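PDB 5U22: N2152 from Neocallimastix frontalis, which is a family 39 glycoside hydrolase of a rumen anaerobic fungus, probably cleaving glycosidic bonds in rare arabinosyl substrates. Local coordinates for residues E102-D105 / P111-W114; S159-W164 / L197-Q202; S216-V221 / I265-R270; V342-G347 / A356-L361. All coordinates share one frame; numbering follows the deposited sequence.

Contact 1 (E102-D105 / P111-W114); sequences ELAD and PYRW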
loop_
_atom_site.group_PDB
_atom_site.type_symbol
_atom_site.label_atom_id
_atom_site.label_comp_id
_atom_site.label_asym_id
_atom_site.label_seq_id
_atom_site.Cartn_x
_atom_site.Cartn_y
_atom_site.Cartn_z
ATOM N N GLU A 102 -8.140 -7.507 -10.511
ATOM C CA GLU A 102 -9.441 -6.937 -10.123
ATOM C C GLU A 102 -10.495 -7.398 -11.127
ATOM O O GLU A 102 -10.692 -6.792 -12.180
ATOM C CB GLU A 102 -9.362 -5.416 -10.057
ATOM C CG GLU A 102 -10.622 -4.748 -9.460
ATOM C CD GLU A 102 -10.685 -3.245 -9.738
ATOM O OE1 GLU A 102 -9.952 -2.775 -10.633
ATOM O OE2 GLU A 102 -11.469 -2.541 -9.067
ATOM N N LEU A 103 -11.185 -8.492 -10.802
ATOM C CA LEU A 103 -12.135 -9.067 -11.752
ATOM C C LEU A 103 -13.310 -8.136 -12.031
ATOM O O LEU A 103 -13.881 -8.191 -13.126
ATOM C CB LEU A 103 -12.654 -10.412 -11.227
ATOM C CG LEU A 103 -11.635 -11.549 -11.120
ATOM C CD1 LEU A 103 -12.199 -12.722 -10.311
ATOM C CD2 LEU A 103 -11.248 -12.016 -12.509
ATOM N N ALA A 104 -13.694 -7.291 -11.062
ATOM C CA ALA A 104 -14.866 -6.435 -11.248
ATOM C C ALA A 104 -14.745 -5.582 -12.500
ATOM O O ALA A 104 -15.750 -5.298 -13.162
ATOM C CB ALA A 104 -15.071 -5.532 -10.027
ATOM N N ASP A 105 -13.531 -5.176 -12.858
ATOM C CA ASP A 105 -13.400 -4.227 -13.959
ATOM C C ASP A 105 -13.551 -4.883 -15.329
ATOM O O ASP A 105 -13.421 -4.198 -16.351
ATOM C CB ASP A 105 -12.078 -3.472 -13.842
ATOM C CG ASP A 105 -12.173 -2.319 -12.862
ATOM O OD1 ASP A 105 -13.110 -2.339 -12.035
ATOM O OD2 ASP A 105 -11.356 -1.374 -12.937
ATOM N N PRO A 111 -21.954 2.640 -10.583
ATOM C CA PRO A 111 -21.655 1.249 -10.208
ATOM C C PRO A 111 -21.629 0.284 -11.385
ATOM O O PRO A 111 -22.313 0.542 -12.377
ATOM C CB PRO A 111 -22.792 0.897 -9.254
ATOM C CG PRO A 111 -23.219 2.231 -8.686
ATOM C CD PRO A 111 -23.132 3.148 -9.860
ATOM N N TYR A 112 -20.831 -0.780 -11.261
ATOM C CA TYR A 112 -20.692 -1.778 -12.320
ATOM C C TYR A 112 -22.045 -2.212 -12.858
ATOM O O TYR A 112 -22.978 -2.488 -12.100
ATOM C CB TYR A 112 -19.945 -3.009 -11.806
ATOM C CG TYR A 112 -18.551 -2.715 -11.316
ATOM C CD1 TYR A 112 -17.519 -2.478 -12.213
ATOM C CD2 TYR A 112 -18.266 -2.657 -9.952
ATOM C CE1 TYR A 112 -16.236 -2.198 -11.768
ATOM C CE2 TYR A 112 -16.987 -2.380 -9.499
ATOM C CZ TYR A 112 -15.980 -2.145 -10.415
ATOM O OH TYR A 112 -14.705 -1.858 -9.985
ATOM N N ARG A 113 -22.137 -2.306 -14.177
ATOM C CA ARG A 113 -23.383 -2.731 -14.802
ATOM C C ARG A 113 -23.394 -4.251 -14.835
ATOM O O ARG A 113 -22.757 -4.872 -15.688
ATOM C CB ARG A 113 -23.518 -2.115 -16.189
ATOM C CG ARG A 113 -23.849 -0.637 -16.121
ATOM C CD ARG A 113 -24.526 -0.183 -17.391
ATOM N NE ARG A 113 -23.556 -0.050 -18.466
ATOM C CZ ARG A 113 -22.779 1.013 -18.616
ATOM N NH1 ARG A 113 -22.861 2.017 -17.755
ATOM N NH2 ARG A 113 -21.914 1.067 -19.620
ATOM N N TRP A 114 -24.106 -4.848 -13.881
ATOM C CA TRP A 114 -24.154 -6.299 -13.759
ATOM C C TRP A 114 -24.865 -6.899 -14.967
ATOM O O TRP A 114 -25.987 -6.483 -15.287
ATOM C CB TRP A 114 -24.882 -6.674 -12.477
ATOM C CG TRP A 114 -25.078 -8.135 -12.237
ATOM C CD1 TRP A 114 -26.253 -8.831 -12.321
ATOM C CD2 TRP A 114 -24.076 -9.084 -11.852
ATOM N NE1 TRP A 114 -26.042 -10.156 -11.999
ATOM C CE2 TRP A 114 -24.713 -10.337 -11.715
ATOM C CE3 TRP A 114 -22.703 -8.998 -11.609
ATOM C CZ2 TRP A 114 -24.024 -11.488 -11.345
ATOM C CZ3 TRP A 114 -22.022 -10.145 -11.239
ATOM C CH2 TRP A 114 -22.680 -11.373 -11.114
#
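The hydroxyl OH of Y112 donates a short hydrogen bond of 2.6 Å to OD1 of D105, which it meets nearly along the C-O axis of the carboxylate; N146 ND2 is hydrogen-bonded to the same hydroxyl. The contact closes a loop of the TIM barrel, between strand 98-102 and helix 117-134, with a 3-10 turn at 103-105 directly after the strand. Y112 throws its ring across the gap from residues 111-114. With chi1 at -60°, CG lies beside the backbone N of Y112, and the phenol reaches the turn. There CB of A104 sits over one ring face in a CH-pi contact, 3.9 Å from the centroid, displaced toward the rim. OD1 of D105 comes to the ring edge, the carboxylate plane turned 53° from that of the phenol. OD2 of D105 is hydrogen-bonded to Y45 OH, so two tyrosines fix the rotation of this buried carboxylate. E102 ends about 5 Å from a bound bis-tris molecule, in what is probably the active-site pocket at the C-terminal end of the barrel strands. Its carboxylate plane stands at 90° to the Y112 ring, with OE2 of E102 3.4 Å from OH of Y112.

Contact 2 (S159-W164 / L197-Q202); sequences SFNQMW and LQFSKQ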
loop_
_atom_site.group_PDB
_atom_site.type_symbol
_atom_site.label_atom_id
_atom_site.label_comp_id
_atom_site.label_asym_id
_atom_site.label_seq_id
_atom_site.Cartn_x
_atom_site.Cartn_y
_atom_site.Cartn_z
ATOM N N SER A 159 -27.768 -11.281 -3.917
ATOM C CA SER A 159 -27.052 -10.440 -2.974
ATOM C C SER A 159 -25.552 -10.487 -3.259
ATOM O O SER A 159 -25.057 -11.337 -4.007
ATOM C CB SER A 159 -27.317 -10.900 -1.547
ATOM O OG SER A 159 -26.640 -12.126 -1.313
ATOM N N PHE A 160 -24.810 -9.563 -2.635
ATOM C CA PHE A 160 -23.354 -9.625 -2.733
ATOM C C PHE A 160 -22.825 -10.933 -2.167
ATOM O O PHE A 160 -21.969 -11.588 -2.780
ATOM C CB PHE A 160 -22.683 -8.457 -2.014
ATOM C CG PHE A 160 -21.183 -8.636 -1.902
ATOM C CD1 PHE A 160 -20.389 -8.522 -3.025
ATOM C CD2 PHE A 160 -20.584 -8.976 -0.696
ATOM C CE1 PHE A 160 -19.014 -8.725 -2.957
ATOM C CE2 PHE A 160 -19.211 -9.175 -0.610
ATOM C CZ PHE A 160 -18.425 -9.048 -1.748
ATOM N N ASN A 161 -23.325 -11.337 -0.992
ATOM C CA ASN A 161 -22.866 -12.598 -0.413
ATOM C C ASN A 161 -23.110 -13.761 -1.369
ATOM O O ASN A 161 -22.287 -14.680 -1.453
ATOM C CB ASN A 161 -23.548 -12.871 0.935
ATOM C CG ASN A 161 -23.067 -11.941 2.054
ATOM O OD1 ASN A 161 -22.073 -11.227 1.916
ATOM N ND2 ASN A 161 -23.780 -11.959 3.176
ATOM N N GLN A 162 -24.242 -13.747 -2.086
ATOM C CA GLN A 162 -24.536 -14.824 -3.037
ATOM C C GLN A 162 -23.552 -14.794 -4.203
ATOM O O GLN A 162 -22.980 -15.824 -4.577
ATOM C CB GLN A 162 -25.987 -14.720 -3.554
ATOM C CG GLN A 162 -27.133 -15.040 -2.541
ATOM C CD GLN A 162 -28.570 -15.115 -3.167
ATOM O OE1 GLN A 162 -29.269 -14.108 -3.353
ATOM N NE2 GLN A 162 -29.016 -16.330 -3.438
ATOM N N MET A 163 -23.333 -13.617 -4.788
ATOM C CA MET A 163 -22.367 -13.515 -5.878
ATOM C C MET A 163 -20.970 -13.906 -5.406
ATOM O O MET A 163 -20.225 -14.582 -6.132
ATOM C CB MET A 163 -22.379 -12.098 -6.455
ATOM C CG MET A 163 -21.410 -11.892 -7.622
ATOM S SD MET A 163 -19.697 -11.537 -7.091
ATOM C CE MET A 163 -19.920 -10.144 -6.028
ATOM N N TRP A 164 -20.603 -13.497 -4.187
ATOM C CA TRP A 164 -19.305 -13.867 -3.631
ATOM C C TRP A 164 -19.165 -15.376 -3.539
ATOM O O TRP A 164 -18.194 -15.958 -4.036
ATOM C CB TRP A 164 -19.108 -13.247 -2.242
ATOM C CG TRP A 164 -17.840 -13.764 -1.576
ATOM C CD1 TRP A 164 -17.718 -14.849 -0.760
ATOM C CD2 TRP A 164 -16.519 -13.211 -1.711
ATOM N NE1 TRP A 164 -16.401 -15.009 -0.374
ATOM C CE2 TRP A 164 -15.649 -14.013 -0.942
ATOM C CE3 TRP A 164 -15.994 -12.104 -2.397
ATOM C CZ2 TRP A 164 -14.271 -13.751 -0.844
ATOM C CZ3 TRP A 164 -14.623 -11.849 -2.301
ATOM C CH2 TRP A 164 -13.785 -12.665 -1.530
ATOM N N LEU A 197 -17.523 -12.000 7.511
ATOM C CA LEU A 197 -16.720 -13.104 8.025
ATOM C C LEU A 197 -17.599 -14.244 8.523
ATOM O O LEU A 197 -17.286 -15.421 8.302
ATOM C CB LEU A 197 -15.809 -12.612 9.150
ATOM C CG LEU A 197 -14.714 -11.668 8.667
ATOM C CD1 LEU A 197 -13.925 -11.137 9.861
ATOM C CD2 LEU A 197 -13.809 -12.389 7.687
ATOM N N GLN A 198 -18.680 -13.916 9.232
ATOM C CA GLN A 198 -19.581 -14.959 9.711
ATOM C C GLN A 198 -20.190 -15.730 8.543
ATOM O O GLN A 198 -20.228 -16.967 8.550
ATOM C CB GLN A 198 -20.666 -14.350 10.593
ATOM C CG GLN A 198 -20.182 -14.007 12.000
ATOM C CD GLN A 198 -21.272 -13.390 12.861
ATOM O OE1 GLN A 198 -22.130 -12.662 12.369
ATOM N NE2 GLN A 198 -21.228 -13.661 14.159
ATOM N N PHE A 199 -20.661 -15.012 7.525
ATOM C CA PHE A 199 -21.189 -15.658 6.328
ATOM C C PHE A 199 -20.143 -16.550 5.671
ATOM O O PHE A 199 -20.436 -17.686 5.276
ATOM C CB PHE A 199 -21.680 -14.601 5.334
ATOM C CG PHE A 199 -22.046 -15.167 3.992
ATOM C CD1 PHE A 199 -23.324 -15.654 3.757
ATOM C CD2 PHE A 199 -21.108 -15.242 2.971
ATOM C CE1 PHE A 199 -23.668 -16.188 2.522
ATOM C CE2 PHE A 199 -21.438 -15.783 1.735
ATOM C CZ PHE A 199 -22.718 -16.259 1.507
ATOM N N SER A 200 -18.909 -16.050 5.552
ATOM C CA SER A 200 -17.907 -16.741 4.758
ATOM C C SER A 200 -17.328 -17.944 5.493
ATOM O O SER A 200 -17.021 -18.963 4.868
ATOM C CB SER A 200 -16.803 -15.763 4.359
ATOM O OG SER A 200 -17.319 -14.786 3.474
ATOM N N LYS A 201 -17.163 -17.840 6.813
ATOM C CA LYS A 201 -16.755 -19.007 7.589
ATOM C C LYS A 201 -17.791 -20.124 7.481
ATOM O O LYS A 201 -17.454 -21.281 7.210
ATOM C CB LYS A 201 -16.540 -18.627 9.052
ATOM C CG LYS A 201 -16.279 -19.848 9.931
ATOM C CD LYS A 201 -16.112 -19.505 11.396
ATOM C CE LYS A 201 -15.696 -20.753 12.186
ATOM N NZ LYS A 201 -15.604 -20.486 13.639
ATOM N N GLN A 202 -19.063 -19.791 7.681
ATOM C CA GLN A 202 -20.090 -20.825 7.718
ATOM C C GLN A 202 -20.358 -21.421 6.343
ATOM O O GLN A 202 -20.764 -22.587 6.242
ATOM C CB GLN A 202 -21.372 -20.261 8.330
ATOM C CG GLN A 202 -21.244 -20.045 9.840
ATOM C CD GLN A 202 -20.754 -21.300 10.564
ATOM O OE1 GLN A 202 -21.185 -22.416 10.256
ATOM N NE2 GLN A 202 -19.849 -21.123 11.517
#
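The first turn of helix 160-174 lies beside the last turns of helix 190-202, and their backbones come closest at N161 and F199, whose CA atoms are 7.6 Å apart. N161 and F199 carry the contact. The ring of F199 reaches across with CG anti to its backbone N (chi1 171°), and CB of N161 comes down on one ring face, 3.6 Å from the centroid and over its centre, as a CH-pi contact. The N161 amide continues over the same ring, its plane only 20° from that of the phenyl; ND2 of N161 is 3.7 Å from CG of F199. At the far end of the ring, CZ of F199 lies 3.4 Å from the main-chain O of N161. W164, a turn after N161, meets S200, the neighbour of F199, more loosely, with NE1 of W164 4.0 Å from OG of S200. This is packing rather than bonding, since W164 NE1 donates to C205 O and S200 OG is hydrogen-bonded to F196 O. A capping box secures the start of helix 160-174: Q162 N donates to OG of S159 at 3.0 Å, and S159 N to OE1 of Q162 at 3.3 Å. Strand 180-185 lies between the two helices in the chain, and their side-by-side packing is that of successive outer helices around a TIM barrel.

Contact 3 (S216-V221 / I265-R270); sequences SGIDGV and IGRFER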
loop_
_atom_site.group_PDB
_atom_site.type_symbol
_atom_site.label_atom_id
_atom_site.label_comp_id
_atom_site.label_asym_id
_atom_site.label_seq_id
_atom_site.Cartn_x
_atom_site.Cartn_y
_atom_site.Cartn_z
ATOM N N SER A 216 -11.177 7.079 3.268
ATOM C CA SER A 216 -12.271 7.842 3.857
ATOM C C SER A 216 -11.836 8.717 5.019
ATOM O O SER A 216 -12.685 9.375 5.622
ATOM C CB SER A 216 -13.368 6.888 4.354
ATOM O OG SER A 216 -13.848 6.080 3.308
ATOM N N GLY A 217 -10.547 8.738 5.351
ATOM C CA GLY A 217 -10.063 9.429 6.534
ATOM C C GLY A 217 -9.090 8.545 7.280
ATOM O O GLY A 217 -9.408 7.397 7.605
ATOM N N ILE A 218 -7.894 9.058 7.560
ATOM C CA ILE A 218 -6.831 8.190 8.059
ATOM C C ILE A 218 -6.946 7.900 9.557
ATOM O O ILE A 218 -6.386 6.903 10.029
ATOM C CB ILE A 218 -5.470 8.819 7.717
ATOM C CG1 ILE A 218 -4.366 7.754 7.787
ATOM C CG2 ILE A 218 -5.186 10.004 8.646
ATOM C CD1 ILE A 218 -2.991 8.246 7.390
ATOM N N ASP A 219 -7.681 8.727 10.310
ATOM C CA ASP A 219 -7.690 8.626 11.772
ATOM C C ASP A 219 -7.966 7.203 12.255
ATOM O O ASP A 219 -7.320 6.722 13.199
ATOM C CB ASP A 219 -8.739 9.581 12.360
ATOM C CG ASP A 219 -8.519 11.023 11.958
ATOM O OD1 ASP A 219 -8.680 11.358 10.762
ATOM O OD2 ASP A 219 -8.208 11.835 12.847
ATOM N N GLY A 220 -8.935 6.520 11.640
ATOM C CA GLY A 220 -9.393 5.225 12.112
ATOM C C GLY A 220 -8.680 4.018 11.546
ATOM O O GLY A 220 -9.027 2.883 11.898
ATOM N N VAL A 221 -7.676 4.235 10.690
ATOM C CA VAL A 221 -7.037 3.131 9.976
ATOM C C VAL A 221 -6.479 2.097 10.950
ATOM O O VAL A 221 -6.742 0.898 10.820
ATOM C CB VAL A 221 -5.942 3.666 9.036
ATOM C CG1 VAL A 221 -5.032 2.516 8.573
ATOM C CG2 VAL A 221 -6.588 4.386 7.839
ATOM N N ILE A 265 2.274 4.325 5.384
ATOM C CA ILE A 265 3.419 3.428 5.416
ATOM C C ILE A 265 3.731 3.019 6.850
ATOM O O ILE A 265 3.858 1.829 7.162
ATOM C CB ILE A 265 4.628 4.093 4.735
ATOM C CG1 ILE A 265 4.407 4.182 3.222
ATOM C CG2 ILE A 265 5.911 3.348 5.075
ATOM C CD1 ILE A 265 5.365 5.129 2.507
ATOM N N GLY A 266 3.853 3.997 7.748
ATOM C CA GLY A 266 4.167 3.670 9.129
ATOM C C GLY A 266 3.153 2.734 9.759
ATOM O O GLY A 266 3.520 1.751 10.412
ATOM N N ARG A 267 1.862 3.000 9.539
ATOM C CA ARG A 267 0.834 2.213 10.215
ATOM C C ARG A 267 0.658 0.847 9.567
ATOM O O ARG A 267 0.510 -0.154 10.275
ATOM C CB ARG A 267 -0.479 3.007 10.260
ATOM C CG ARG A 267 -0.364 4.232 11.165
ATOM C CD ARG A 267 -1.440 5.287 10.933
ATOM N NE ARG A 267 -1.000 6.583 11.451
ATOM C CZ ARG A 267 -1.768 7.665 11.536
ATOM N NH1 ARG A 267 -3.040 7.614 11.146
ATOM N NH2 ARG A 267 -1.260 8.802 12.009
ATOM N N PHE A 268 0.711 0.770 8.232
ATOM C CA PHE A 268 0.708 -0.536 7.570
ATOM C C PHE A 268 1.855 -1.406 8.065
ATOM O O PHE A 268 1.674 -2.603 8.324
ATOM C CB PHE A 268 0.805 -0.380 6.048
ATOM C CG PHE A 268 -0.431 0.193 5.395
ATOM C CD1 PHE A 268 -1.498 0.649 6.152
ATOM C CD2 PHE A 268 -0.512 0.273 4.013
ATOM C CE1 PHE A 268 -2.626 1.191 5.545
ATOM C CE2 PHE A 268 -1.641 0.792 3.398
ATOM C CZ PHE A 268 -2.704 1.263 4.172
ATOM N N GLU A 269 3.054 -0.829 8.182
ATOM C CA GLU A 269 4.180 -1.610 8.679
ATOM C C GLU A 269 3.971 -1.997 10.137
ATOM O O GLU A 269 4.287 -3.122 10.538
ATOM C CB GLU A 269 5.483 -0.834 8.514
ATOM C CG GLU A 269 5.906 -0.605 7.056
ATOM C CD GLU A 269 6.485 -1.852 6.385
ATOM O OE1 GLU A 269 6.702 -2.884 7.079
ATOM O OE2 GLU A 269 6.715 -1.787 5.159
ATOM N N ARG A 270 3.418 -1.088 10.940
ATOM C CA ARG A 270 3.209 -1.375 12.358
ATOM C C ARG A 270 2.296 -2.579 12.557
ATOM O O ARG A 270 2.497 -3.377 13.479
ATOM C CB ARG A 270 2.632 -0.141 13.051
ATOM C CG ARG A 270 2.331 -0.309 14.532
ATOM C CD ARG A 270 2.071 1.064 15.187
ATOM N NE ARG A 270 3.166 2.010 14.931
ATOM C CZ ARG A 270 3.020 3.173 14.293
ATOM N NH1 ARG A 270 1.823 3.572 13.860
ATOM N NH2 ARG A 270 4.071 3.948 14.088
HETATM O O HOH W 1 -4.854 5.361 12.078
#
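With CG anti to the carbonyl carbon (chi1 -68°) and the chain extended to NE, R267 sends its guanidinium out to I218, whose CG1 branch is anti to the backbone N (chi1 -161°) and comes across the arginine at about a right angle. CG1 of I218 lies 3.6 Å from NH1 of R267, so an aliphatic arm rests against the charged end. The main-chain O of I218 stands at the guanidinium edge, in its plane. Water 1 lies between them, 3.0 Å from I218 O, to which it can donate, and accepts a weak hydrogen bond from R267 NH1. The same carbonyl accepts V221 N at 3.0 Å, closing the type I turn from I218 to V221 that leads into helix 221-235. Next to this polar join, CG1 of V221 touches the edge of the F268 ring, 4.1 Å from CE1. Y247 meets that ring edge-to-face. All four touching residues are buried, and the loop after barrel strand 209-212 thereby packs on helix 258-270. R267 also reaches the beta-sandwich side of the molecule: NE forms a salt bridge with D330, and NH1 a hydrogen bond with S326 O. The loop contributes a hydrocarbon surface and a carbonyl reached through water, so the positive charge of R267 is probably balanced at least in part by D330.

Contact 4 (V342-G347 / A356-L361); sequences VSFIFG and ANFKNL
The ring of F344 has CD1 of F346, two residues along the same strand, 3.4 Å above one face and over its centre, while CB of A356 comes in at the ring edge, 4.0 Å from CE2 of F344. The F358 ring meets F344 obliquely. Their planes are nearly perpendicular, at 87°, and the centroids lie 6.0 Å apart; CZ of F358 is 3.9 Å from CD2 of F344 and equally far from CB of F344. The phenyl of F344 extends straight across the gap because CG is anti to its backbone N (chi1 -180°). No hydrogen bond joins the segments: strands 341-347 and 353-359 face each other across the core of the beta-sandwich domain, their axes 10.4 Å apart at closest approach and their directions 149° apart, so the short connection carries the chain across the sandwich. Strand 341-347 pairs with strands 330-336 and 415-422, and strand 353-359 with 23-28 and 403-408. L25 and V27 touch F344, and I403 and V405 touch F358, adding aliphatic neighbours to the aromatic pair. Nearer the start of strand 341-347, CG1 of V342 lies 4.2 Å from CE1 of F358.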
loop_
_atom_site.group_PDB
_atom_site.type_symbol
_atom_site.label_atom_id
_atom_site.label_comp_id
_atom_site.label_asym_id
_atom_site.label_seq_id
_atom_site.Cartn_x
_atom_site.Cartn_y
_atom_site.Cartn_z
ATOM N N VAL A 342 20.796 2.637 9.690
ATOM C CA VAL A 342 19.421 2.788 10.150
ATOM C C VAL A 342 18.757 3.854 9.284
ATOM O O VAL A 342 19.364 4.890 8.987
ATOM C CB VAL A 342 19.363 3.204 11.632
ATOM C CG1 VAL A 342 17.913 3.380 12.095
ATOM C CG2 VAL A 342 20.132 2.217 12.494
ATOM N N SER A 343 17.508 3.617 8.897
ATOM C CA SER A 343 16.760 4.582 8.100
ATOM C C SER A 343 15.400 4.817 8.741
ATOM O O SER A 343 14.703 3.864 9.084
ATOM C CB SER A 343 16.576 4.094 6.663
ATOM O OG SER A 343 15.841 5.049 5.902
ATOM N N PHE A 344 15.017 6.083 8.865
ATOM C CA PHE A 344 13.742 6.482 9.457
ATOM C C PHE A 344 13.099 7.487 8.514
ATOM O O PHE A 344 13.669 8.559 8.280
ATOM C CB PHE A 344 13.958 7.097 10.845
ATOM C CG PHE A 344 12.684 7.531 11.529
ATOM C CD1 PHE A 344 11.480 6.902 11.243
ATOM C CD2 PHE A 344 12.693 8.557 12.461
ATOM C CE1 PHE A 344 10.301 7.300 11.864
ATOM C CE2 PHE A 344 11.513 8.952 13.098
ATOM C CZ PHE A 344 10.322 8.315 12.791
ATOM N N ILE A 345 11.942 7.138 7.946
ATOM C CA ILE A 345 11.201 8.050 7.074
ATOM C C ILE A 345 9.884 8.402 7.741
ATOM O O ILE A 345 9.237 7.541 8.350
ATOM C CB ILE A 345 10.970 7.458 5.665
ATOM C CG1 ILE A 345 10.114 6.188 5.724
ATOM C CG2 ILE A 345 12.294 7.136 5.007
ATOM C CD1 ILE A 345 9.881 5.561 4.335
ATOM N N PHE A 346 9.478 9.668 7.626
ATOM C CA PHE A 346 8.315 10.119 8.373
ATOM C C PHE A 346 7.772 11.397 7.746
ATOM O O PHE A 346 8.430 12.058 6.940
ATOM C CB PHE A 346 8.662 10.332 9.853
ATOM C CG PHE A 346 9.860 11.219 10.079
ATOM C CD1 PHE A 346 11.141 10.684 10.080
ATOM C CD2 PHE A 346 9.706 12.583 10.296
ATOM C CE1 PHE A 346 12.259 11.496 10.304
ATOM C CE2 PHE A 346 10.805 13.401 10.526
ATOM C CZ PHE A 346 12.083 12.861 10.520
ATOM N N GLY A 347 6.556 11.744 8.142
ATOM C CA GLY A 347 5.903 12.910 7.587
ATOM C C GLY A 347 4.460 12.981 8.017
ATOM O O GLY A 347 3.903 11.985 8.494
ATOM N N ALA A 356 13.236 13.386 16.743
ATOM C CA ALA A 356 13.301 11.964 16.442
ATOM C C ALA A 356 14.258 11.326 17.435
ATOM O O ALA A 356 15.473 11.534 17.358
ATOM C CB ALA A 356 13.749 11.731 15.001
ATOM N N ASN A 357 13.704 10.599 18.396
ATOM C CA ASN A 357 14.501 9.891 19.384
ATOM C C ASN A 357 14.823 8.508 18.852
ATOM O O ASN A 357 13.943 7.820 18.328
ATOM C CB ASN A 357 13.737 9.784 20.703
ATOM C CG ASN A 357 13.239 11.127 21.180
ATOM O OD1 ASN A 357 14.037 12.020 21.458
ATOM N ND2 ASN A 357 11.911 11.280 21.283
ATOM N N PHE A 358 16.079 8.109 18.964
ATOM C CA PHE A 358 16.484 6.739 18.684
ATOM C C PHE A 358 16.975 6.091 19.969
ATOM O O PHE A 358 17.858 6.636 20.636
ATOM C CB PHE A 358 17.596 6.707 17.634
ATOM C CG PHE A 358 17.163 7.212 16.287
ATOM C CD1 PHE A 358 16.769 6.328 15.302
ATOM C CD2 PHE A 358 17.132 8.577 16.017
ATOM C CE1 PHE A 358 16.359 6.792 14.056
ATOM C CE2 PHE A 358 16.735 9.042 14.780
ATOM C CZ PHE A 358 16.346 8.147 13.801
ATOM N N LYS A 359 16.409 4.939 20.320
ATOM C CA LYS A 359 16.914 4.164 21.447
ATOM C C LYS A 359 17.388 2.795 20.981
ATOM O O LYS A 359 17.019 2.313 19.901
ATOM C CB LYS A 359 15.858 4.018 22.551
ATOM C CG LYS A 359 14.471 3.714 22.068
ATOM C CD LYS A 359 13.455 3.947 23.195
ATOM C CE LYS A 359 13.692 2.990 24.349
ATOM N N ASN A 360 18.246 2.185 21.807
ATOM C CA ASN A 360 18.853 0.889 21.500
ATOM C C ASN A 360 19.528 0.894 20.131
ATOM O O ASN A 360 19.417 -0.058 19.354
ATOM C CB ASN A 360 17.820 -0.226 21.598
ATOM C CG ASN A 360 17.276 -0.369 22.996
ATOM O OD1 ASN A 360 18.037 -0.386 23.956
ATOM N ND2 ASN A 360 15.958 -0.436 23.125
ATOM N N LEU A 361 20.246 1.974 19.836
ATOM C CA LEU A 361 20.956 2.099 18.570
ATOM C C LEU A 361 21.867 0.896 18.351
ATOM O O LEU A 361 22.423 0.345 19.311
ATOM C CB LEU A 361 21.771 3.396 18.531
ATOM C CG LEU A 361 21.000 4.654 18.139
ATOM C CD1 LEU A 361 21.834 5.895 18.397
ATOM C CD2 LEU A 361 20.564 4.610 16.672
#

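In the fold
The chain starts with strand 23-28 in the sandwich sheet, passes through the barrel (contacts 1 to 3) and returns to the sandwich at contact 4. Each contact closes before the next opens; none nest or cross. Contact 1 folds back the loop after barrel strand 98-102. Contact 2 spans strand 180-185 and joins two outer helices; it touches contact 1 where W114 CH2 packs on M163 CG. Contact 3 closes a longer excursion, from the loop before helix 221-235 to helix 258-270, and lies nearest the centre of the chain. Contact 4 is a short reversal, about 19 Å from contact 3 centre to centre, with contacts 1 and 2 on the opposite side of the chain's centre.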